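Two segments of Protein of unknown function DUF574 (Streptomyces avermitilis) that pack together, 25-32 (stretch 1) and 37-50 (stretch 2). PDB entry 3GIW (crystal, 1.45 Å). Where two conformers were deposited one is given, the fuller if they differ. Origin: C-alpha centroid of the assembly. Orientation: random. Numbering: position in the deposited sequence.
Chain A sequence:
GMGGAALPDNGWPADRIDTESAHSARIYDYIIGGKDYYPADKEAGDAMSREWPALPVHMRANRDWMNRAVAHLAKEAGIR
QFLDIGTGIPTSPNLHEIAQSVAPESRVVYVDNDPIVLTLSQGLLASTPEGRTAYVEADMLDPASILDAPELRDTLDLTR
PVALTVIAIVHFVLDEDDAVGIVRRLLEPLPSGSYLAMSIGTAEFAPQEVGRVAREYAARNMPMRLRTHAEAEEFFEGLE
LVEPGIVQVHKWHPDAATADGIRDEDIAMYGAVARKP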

ATOM      1  N   ALA A  25      -8.381   3.203  -6.342  1.00 12.42           N
ATOM      2  CA  ALA A  25      -8.764   2.522  -5.106  1.00 12.55           C
ATOM      3  C   ALA A  25     -10.070   1.775  -5.260  1.00 12.03           C
ATOM      4  O   ALA A  25     -10.303   0.737  -4.636  1.00 12.22           O
ATOM      5  CB  ALA A  25      -8.886   3.535  -3.986  1.00 14.80           C
ATOM      6  N   ARG A  26     -10.976   2.351  -6.048  1.00 11.29           N
ATOM      7  CA  ARG A  26     -12.294   1.788  -6.283  1.00 12.06           C
ATOM      8  C   ARG A  26     -12.251   0.581  -7.236  1.00 12.43           C
ATOM      9  O   ARG A  26     -12.991  -0.392  -7.049  1.00 12.28           O
ATOM     10  CB  ARG A  26     -13.248   2.875  -6.829  1.00 12.90           C
ATOM     11  CG  ARG A  26     -13.347   4.123  -5.920  1.00 13.74           C
ATOM     12  CD  ARG A  26     -14.118   5.261  -6.566  1.00 14.67           C
ATOM     13  NE  ARG A  26     -13.693   6.562  -6.009  1.00 16.34           N
ATOM     14  CZ  ARG A  26     -14.278   7.720  -6.338  1.00 17.34           C
ATOM     15  NH1 ARG A  26     -15.271   7.726  -7.228  1.00 18.68           N
ATOM     16  NH2 ARG A  26     -13.866   8.853  -5.786  1.00 16.62           N
ATOM     17  N   ILE A  27     -11.391   0.642  -8.261  1.00 12.14           N
ATOM     18  CA  ILE A  27     -11.167  -0.551  -9.097  1.00 13.15           C
ATOM     19  C   ILE A  27     -10.640  -1.703  -8.239  1.00 12.22           C
ATOM     20  O   ILE A  27     -11.102  -2.850  -8.355  1.00 12.17           O
ATOM     21  CB  ILE A  27     -10.141  -0.245 -10.237  1.00 13.57           C
ATOM     22  CG1 ILE A  27     -10.725   0.758 -11.242  1.00 14.53           C
ATOM     23  CG2 ILE A  27      -9.697  -1.540 -10.942  1.00 14.41           C
ATOM     24  CD1 ILE A  27      -9.690   1.385 -12.186  1.00 14.67           C
ATOM     25  N   TYR A  28      -9.668  -1.404  -7.383  1.00 11.92           N
ATOM     26  CA  TYR A  28      -9.076  -2.441  -6.525  0.50 11.63           C
ATOM     27  C   TYR A  28     -10.185  -3.064  -5.651  1.00 12.91           C
ATOM     28  O   TYR A  28     -10.324  -4.309  -5.546  1.00 13.14           O
ATOM     29  CB  TYR A  28      -7.978  -1.806  -5.686  0.50 13.20           C
ATOM     30  CG  TYR A  28      -7.228  -2.706  -4.745  0.50 12.88           C
ATOM     31  CD1 TYR A  28      -7.634  -2.866  -3.438  0.50 13.77           C
ATOM     32  CD2 TYR A  28      -6.045  -3.331  -5.132  0.50 13.29           C
ATOM     33  CE1 TYR A  28      -6.910  -3.664  -2.561  0.50 13.52           C
ATOM     34  CE2 TYR A  28      -5.312  -4.094  -4.255  0.50 15.34           C
ATOM     35  CZ  TYR A  28      -5.741  -4.256  -2.975  0.50 14.11           C
ATOM     36  OH  TYR A  28      -4.961  -5.031  -2.124  0.50 16.14           O
ATOM     37  N   ASP A  29     -11.007  -2.212  -5.028  1.00 12.44           N
ATOM     38  CA  ASP A  29     -12.070  -2.729  -4.194  1.00 13.09           C
ATOM     39  C   ASP A  29     -13.069  -3.590  -4.977  1.00 13.23           C
ATOM     40  O   ASP A  29     -13.473  -4.648  -4.495  1.00 12.71           O
ATOM     41  CB  ASP A  29     -12.798  -1.589  -3.463  1.00 12.38           C
ATOM     42  CG  ASP A  29     -13.560  -2.058  -2.245  1.00 13.83           C
ATOM     43  OD1 ASP A  29     -12.942  -2.652  -1.350  1.00 17.45           O
ATOM     44  OD2 ASP A  29     -14.771  -1.802  -2.179  1.00 16.53           O
ATOM     45  N   TYR A  30     -13.467  -3.131  -6.157  1.00 12.44           N
ATOM     46  CA  TYR A  30     -14.343  -3.910  -7.049  1.00 12.33           C
ATOM     47  C   TYR A  30     -13.743  -5.299  -7.277  1.00 12.58           C
ATOM     48  O   TYR A  30     -14.403  -6.329  -7.062  1.00 13.20           O
ATOM     49  CB  TYR A  30     -14.556  -3.182  -8.375  1.00 12.29           C
ATOM     50  CG  TYR A  30     -15.181  -4.067  -9.419  1.00 13.36           C
ATOM     51  CD1 TYR A  30     -16.475  -4.539  -9.264  1.00 13.37           C
ATOM     52  CD2 TYR A  30     -14.470  -4.462 -10.542  1.00 12.96           C
ATOM     53  CE1 TYR A  30     -17.049  -5.354 -10.201  1.00 14.36           C
ATOM     54  CE2 TYR A  30     -15.019  -5.273 -11.499  1.00 13.17           C
ATOM     55  CZ  TYR A  30     -16.329  -5.725 -11.327  1.00 13.50           C
ATOM     56  OH  TYR A  30     -16.918  -6.571 -12.267  1.00 15.51           O
ATOM     57  N   ILE A  31     -12.478  -5.336  -7.687  1.00 13.17           N
ATOM     58  CA  ILE A  31     -11.844  -6.610  -8.040  1.00 14.24           C
ATOM     59  C   ILE A  31     -11.706  -7.562  -6.845  1.00 14.70           C
ATOM     60  O   ILE A  31     -11.872  -8.753  -7.042  1.00 15.97           O
ATOM     61  CB  ILE A  31     -10.490  -6.344  -8.738  1.00 14.07           C
ATOM     62  CG1 ILE A  31     -10.673  -5.665 -10.098  1.00 14.13           C
ATOM     63  CG2 ILE A  31      -9.590  -7.630  -8.806  1.00 14.08           C
ATOM     64  CD1 ILE A  31     -11.348  -6.500 -11.221  1.00 15.77           C
ATOM     65  N   ILE A  32     -11.417  -7.068  -5.638  1.00 14.77           N
ATOM     66  CA  ILE A  32     -11.240  -7.925  -4.467  1.00 14.54           C
ATOM     67  C   ILE A  32     -12.565  -8.245  -3.746  1.00 15.77           C
ATOM     68  O   ILE A  32     -12.547  -8.899  -2.687  1.00 19.74           O
ATOM     69  CB  ILE A  32     -10.172  -7.445  -3.454  1.00 16.98           C
ATOM     70  CG1 ILE A  32     -10.598  -6.177  -2.732  1.00 17.40           C
ATOM     71  CG2 ILE A  32      -8.799  -7.306  -4.151  1.00 18.20           C
ATOM     72  CD1 ILE A  32      -9.730  -5.832  -1.552  1.00 19.67           C
ATOM     73  N   TYR A  37     -17.531   1.136  -5.079  1.00 12.66           N
ATOM     74  CA  TYR A  37     -17.139   1.391  -6.459  1.00 12.61           C
ATOM     75  C   TYR A  37     -18.400   1.826  -7.229  1.00 12.47           C
ATOM     76  O   TYR A  37     -19.515   1.583  -6.767  1.00 13.50           O
ATOM     77  CB  TYR A  37     -16.481   0.115  -7.087  1.00 13.99           C
ATOM     78  CG  TYR A  37     -17.447  -1.033  -7.306  1.00 13.77           C
ATOM     79  CD1 TYR A  37     -18.222  -1.100  -8.461  1.00 14.35           C
ATOM     80  CD2 TYR A  37     -17.639  -2.016  -6.329  1.00 14.02           C
ATOM     81  CE1 TYR A  37     -19.140  -2.116  -8.671  1.00 14.45           C
ATOM     82  CE2 TYR A  37     -18.578  -3.013  -6.519  1.00 14.86           C
ATOM     83  CZ  TYR A  37     -19.314  -3.076  -7.709  1.00 14.31           C
ATOM     84  OH  TYR A  37     -20.260  -4.078  -7.878  1.00 17.37           O
ATOM     85  N   TYR A  38     -18.189   2.369  -8.427  1.00 12.43           N
ATOM     86  CA  TYR A  38     -19.243   2.852  -9.301  1.00 13.83           C
ATOM     87  C   TYR A  38     -19.118   2.173 -10.665  1.00 14.31           C
ATOM     88  O   TYR A  38     -18.117   1.504 -10.939  1.00 14.11           O
ATOM     89  CB  TYR A  38     -19.135   4.382  -9.402  1.00 15.42           C
ATOM     90  CG  TYR A  38     -19.414   5.035  -8.063  1.00 15.55           C
ATOM     91  CD1 TYR A  38     -20.707   5.148  -7.590  1.00 16.30           C
ATOM     92  CD2 TYR A  38     -18.385   5.490  -7.248  1.00 16.28           C
ATOM     93  CE1 TYR A  38     -20.975   5.707  -6.346  1.00 16.31           C
ATOM     94  CE2 TYR A  38     -18.649   6.055  -6.009  1.00 17.27           C
ATOM     95  CZ  TYR A  38     -19.944   6.174  -5.574  1.00 17.12           C
ATOM     96  OH  TYR A  38     -20.240   6.726  -4.336  1.00 18.99           O
ATOM     97  N   PRO A  39     -20.142   2.288 -11.514  1.00 14.37           N
ATOM     98  CA  PRO A  39     -20.063   1.647 -12.826  1.00 14.58           C
ATOM     99  C   PRO A  39     -18.774   1.910 -13.622  1.00 15.03           C
ATOM    100  O   PRO A  39     -18.275   0.990 -14.291  1.00 14.40           O
ATOM    101  CB  PRO A  39     -21.316   2.190 -13.553  1.00 15.06           C
ATOM    102  CG  PRO A  39     -22.272   2.489 -12.451  1.00 15.18           C
ATOM    103  CD  PRO A  39     -21.443   2.967 -11.297  1.00 14.88           C
ATOM    104  N   ALA A  40     -18.242   3.131 -13.592  1.00 15.16           N
ATOM    105  CA  ALA A  40     -16.961   3.409 -14.287  1.00 15.53           C
ATOM    106  C   ALA A  40     -15.803   2.521 -13.782  1.00 15.07           C
ATOM    107  O   ALA A  40     -14.922   2.123 -14.564  1.00 16.25           O
ATOM    108  CB  ALA A  40     -16.586   4.867 -14.181  1.00 16.48           C
ATOM    109  N   ASP A  41     -15.804   2.222 -12.481  1.00 14.15           N
ATOM    110  CA  ASP A  41     -14.774   1.346 -11.882  1.00 14.65           C
ATOM    111  C   ASP A  41     -14.940  -0.112 -12.297  1.00 14.77           C
ATOM    112  O   ASP A  41     -13.971  -0.812 -12.605  1.00 14.26           O
ATOM    113  CB  ASP A  41     -14.816   1.466 -10.370  1.00 13.58           C
ATOM    114  CG  ASP A  41     -14.662   2.884  -9.898  1.00 14.99           C
ATOM    115  OD1 ASP A  41     -13.632   3.512 -10.229  1.00 15.52           O
ATOM    116  OD2 ASP A  41     -15.603   3.328  -9.189  1.00 14.12           O
ATOM    117  N   LYS A  42     -16.178  -0.593 -12.311  1.00 13.54           N
ATOM    118  CA  LYS A  42     -16.474  -1.941 -12.823  1.00 14.25           C
ATOM    119  C   LYS A  42     -16.071  -2.101 -14.300  1.00 15.64           C
ATOM    120  O   LYS A  42     -15.505  -3.116 -14.704  1.00 15.04           O
ATOM    121  CB  LYS A  42     -17.968  -2.249 -12.662  1.00 16.48           C
ATOM    122  CG  LYS A  42     -18.398  -3.547 -13.306  1.00 18.21           C
ATOM    123  CD  LYS A  42     -19.832  -3.860 -12.887  1.00 20.55           C
ATOM    124  CE  LYS A  42     -20.193  -5.302 -13.108  1.00 23.59           C
ATOM    125  NZ  LYS A  42     -19.893  -5.803 -14.444  1.00 24.76           N
ATOM    126  N   GLU A  43     -16.370  -1.101 -15.125  1.00 14.99           N
ATOM    127  CA  GLU A  43     -16.059  -1.191 -16.544  1.00 16.24           C
ATOM    128  C   GLU A  43     -14.544  -1.291 -16.742  1.00 14.32           C
ATOM    129  O   GLU A  43     -14.062  -2.089 -17.566  1.00 14.74           O
ATOM    130  CB  GLU A  43     -16.602   0.033 -17.278  1.00 18.33           C
ATOM    131  CG  GLU A  43     -16.430   0.029 -18.820  1.00 21.43           C
ATOM    132  CD  GLU A  43     -15.076   0.534 -19.316  1.00 24.60           C
ATOM    133  OE1 GLU A  43     -14.374   1.278 -18.600  1.00 27.38           O
ATOM    134  OE2 GLU A  43     -14.714   0.187 -20.461  1.00 28.01           O
ATOM    135  N   ALA A  44     -13.796  -0.464 -16.012  1.00 14.35           N
ATOM    136  CA  ALA A  44     -12.332  -0.526 -16.025  1.00 14.04           C
ATOM    137  C   ALA A  44     -11.819  -1.889 -15.555  1.00 13.20           C
ATOM    138  O   ALA A  44     -11.007  -2.520 -16.251  1.00 13.62           O
ATOM    139  CB  ALA A  44     -11.752   0.612 -15.180  1.00 14.41           C
ATOM    140  N   GLY A  45     -12.274  -2.354 -14.388  1.00 12.94           N
ATOM    141  CA  GLY A  45     -11.803  -3.635 -13.866  1.00 13.17           C
ATOM    142  C   GLY A  45     -12.107  -4.795 -14.796  1.00 13.73           C
ATOM    143  O   GLY A  45     -11.285  -5.697 -14.957  1.00 12.72           O
ATOM    144  N   ASP A  46     -13.308  -4.788 -15.374  1.00 14.79           N
ATOM    145  CA  ASP A  46     -13.706  -5.848 -16.312  1.00 14.35           C
ATOM    146  C   ASP A  46     -12.844  -5.817 -17.589  1.00 14.32           C
ATOM    147  O   ASP A  46     -12.422  -6.872 -18.066  1.00 14.78           O
ATOM    148  CB  ASP A  46     -15.195  -5.757 -16.640  1.00 14.91           C
ATOM    149  CG  ASP A  46     -16.084  -6.174 -15.492  1.00 15.00           C
ATOM    150  OD1 ASP A  46     -15.602  -6.743 -14.502  1.00 16.35           O
ATOM    151  OD2 ASP A  46     -17.318  -5.960 -15.616  1.00 17.27           O
ATOM    152  N   ALA A  47     -12.557  -4.639 -18.121  1.00 13.10           N
ATOM    153  CA  ALA A  47     -11.665  -4.511 -19.289  1.00 12.71           C
ATOM    154  C   ALA A  47     -10.267  -5.022 -18.951  1.00 13.60           C
ATOM    155  O   ALA A  47      -9.608  -5.677 -19.764  1.00 13.97           O
ATOM    156  CB  ALA A  47     -11.596  -3.050 -19.786  1.00 13.94           C
HETATM  157  N   MSE A  48      -9.781  -4.706 -17.752  1.00 12.17           N
HETATM  158  CA  MSE A  48      -8.438  -5.128 -17.366  1.00 13.31           C
HETATM  159  C   MSE A  48      -8.324  -6.626 -17.136  1.00 13.65           C
HETATM  160  O   MSE A  48      -7.329  -7.261 -17.527  1.00 12.58           O
HETATM  161  CB  MSE A  48      -8.027  -4.386 -16.121  1.00 13.75           C
HETATM  162  CG  MSE A  48      -7.892  -2.908 -16.350  1.00 14.35           C
HETATM  163 SE   MSE A  48      -7.798  -1.911 -14.663  0.75 14.27          SE
HETATM  164  CE  MSE A  48      -7.551  -0.176 -15.476  1.00 16.26           C
ATOM    165  N   SER A  49      -9.345  -7.216 -16.507  1.00 13.34           N
ATOM    166  CA  SER A  49      -9.382  -8.673 -16.313  1.00 13.45           C
ATOM    167  C   SER A  49      -9.469  -9.439 -17.655  1.00 12.26           C
ATOM    168  O   SER A  49      -8.986 -10.566 -17.734  1.00 12.28           O
ATOM    169  CB  SER A  49     -10.539  -9.090 -15.396  1.00 14.62           C
ATOM    170  OG  SER A  49     -10.343  -8.611 -14.079  1.00 17.29           O
ATOM    171  N   ARG A  50     -10.076  -8.827 -18.686  1.00 11.82           N
ATOM    172  CA  ARG A  50     -10.101  -9.446 -20.010  1.00 13.82           C
ATOM    173  C   ARG A  50      -8.678  -9.545 -20.573  1.00 13.69           C
ATOM    174  O   ARG A  50      -8.330 -10.520 -21.242  1.00 15.13           O
ATOM    175  CB  ARG A  50     -11.041  -8.696 -20.971  1.00 15.95           C
ATOM    176  CG  ARG A  50     -12.528  -8.989 -20.746  1.00 17.93           C
ATOM    177  CD  ARG A  50     -13.421  -8.092 -21.617  1.00 19.87           C
ATOM    178  NE  ARG A  50     -14.835  -8.317 -21.339  1.00 23.05           N
ATOM    179  CZ  ARG A  50     -15.816  -7.643 -21.930  1.00 25.51           C
ATOM    180  NH1 ARG A  50     -15.527  -6.699 -22.822  1.00 27.33           N
ATOM    181  NH2 ARG A  50     -17.093  -7.922 -21.648  1.00 25.61           N
TER
HETATM  182  O   HOH W   1     -15.719   6.153  -9.451  1.00 20.81           O

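Two helices, 25-31 and 39-50, cross at 68° with their axes 8.6 Å apart at closest approach, and three residues of the first, Tyr30, Ile27 and Arg26, account for most of the first stretch's buried surface.

Tyr30 has the largest share. Its CA-to-CB bond points sideways, but with chi1 at t the ring reaches across to the second helix, where Tyr30 OH donates a hydrogen bond to Asp46 OD1 at 2.6 Å. The other carboxylate oxygen is used too: Lys42 NZ lies 2.8 Å from Asp46 OD2 in a salt bridge one turn along the helix, so a single aspartate serves both partners. The Tyr30 ring is packed as well as tethered. Lys42 CA sits over one face, 3.9 Å from the centroid of the Tyr30 ring, while an edge turns toward the face of Tyr37, with Tyr30 CD1 3.6 Å from Tyr37 CZ. Gly45 leaves room for this ring: an ideal CB there would lie 2.9 Å from Tyr30 CD2, a clash, and 3.1 Å from Ile31 CD1.

Ile27 is the knob, set among Asp41, Ala44, Gly45 and the selenomethionine Met48. Ile27 CD1 meets Ala44 CB at 3.7 Å, and both CD1 and CG2 reach the end of Met48, with Ile27 CG2 4.2 Å from Met48 SE. Ala44 and Gly45 present little side-chain bulk to this buried knob.

Arg26 covers nearly as much surface, yet makes no direct hydrogen bond to the second stretch. Its CB packs 3.4 Å from Asp41 OD2, and a water joins the two charged groups, accepting from Arg26 NH1 at 2.8 Å and donating to Asp41 OD2 at 2.8 Å. That same oxygen accepts from the backbone, Tyr38 N to Asp41 OD2 at 2.9 Å, tying the contact to the start of the helix, where Tyr38 is the N-cap residue.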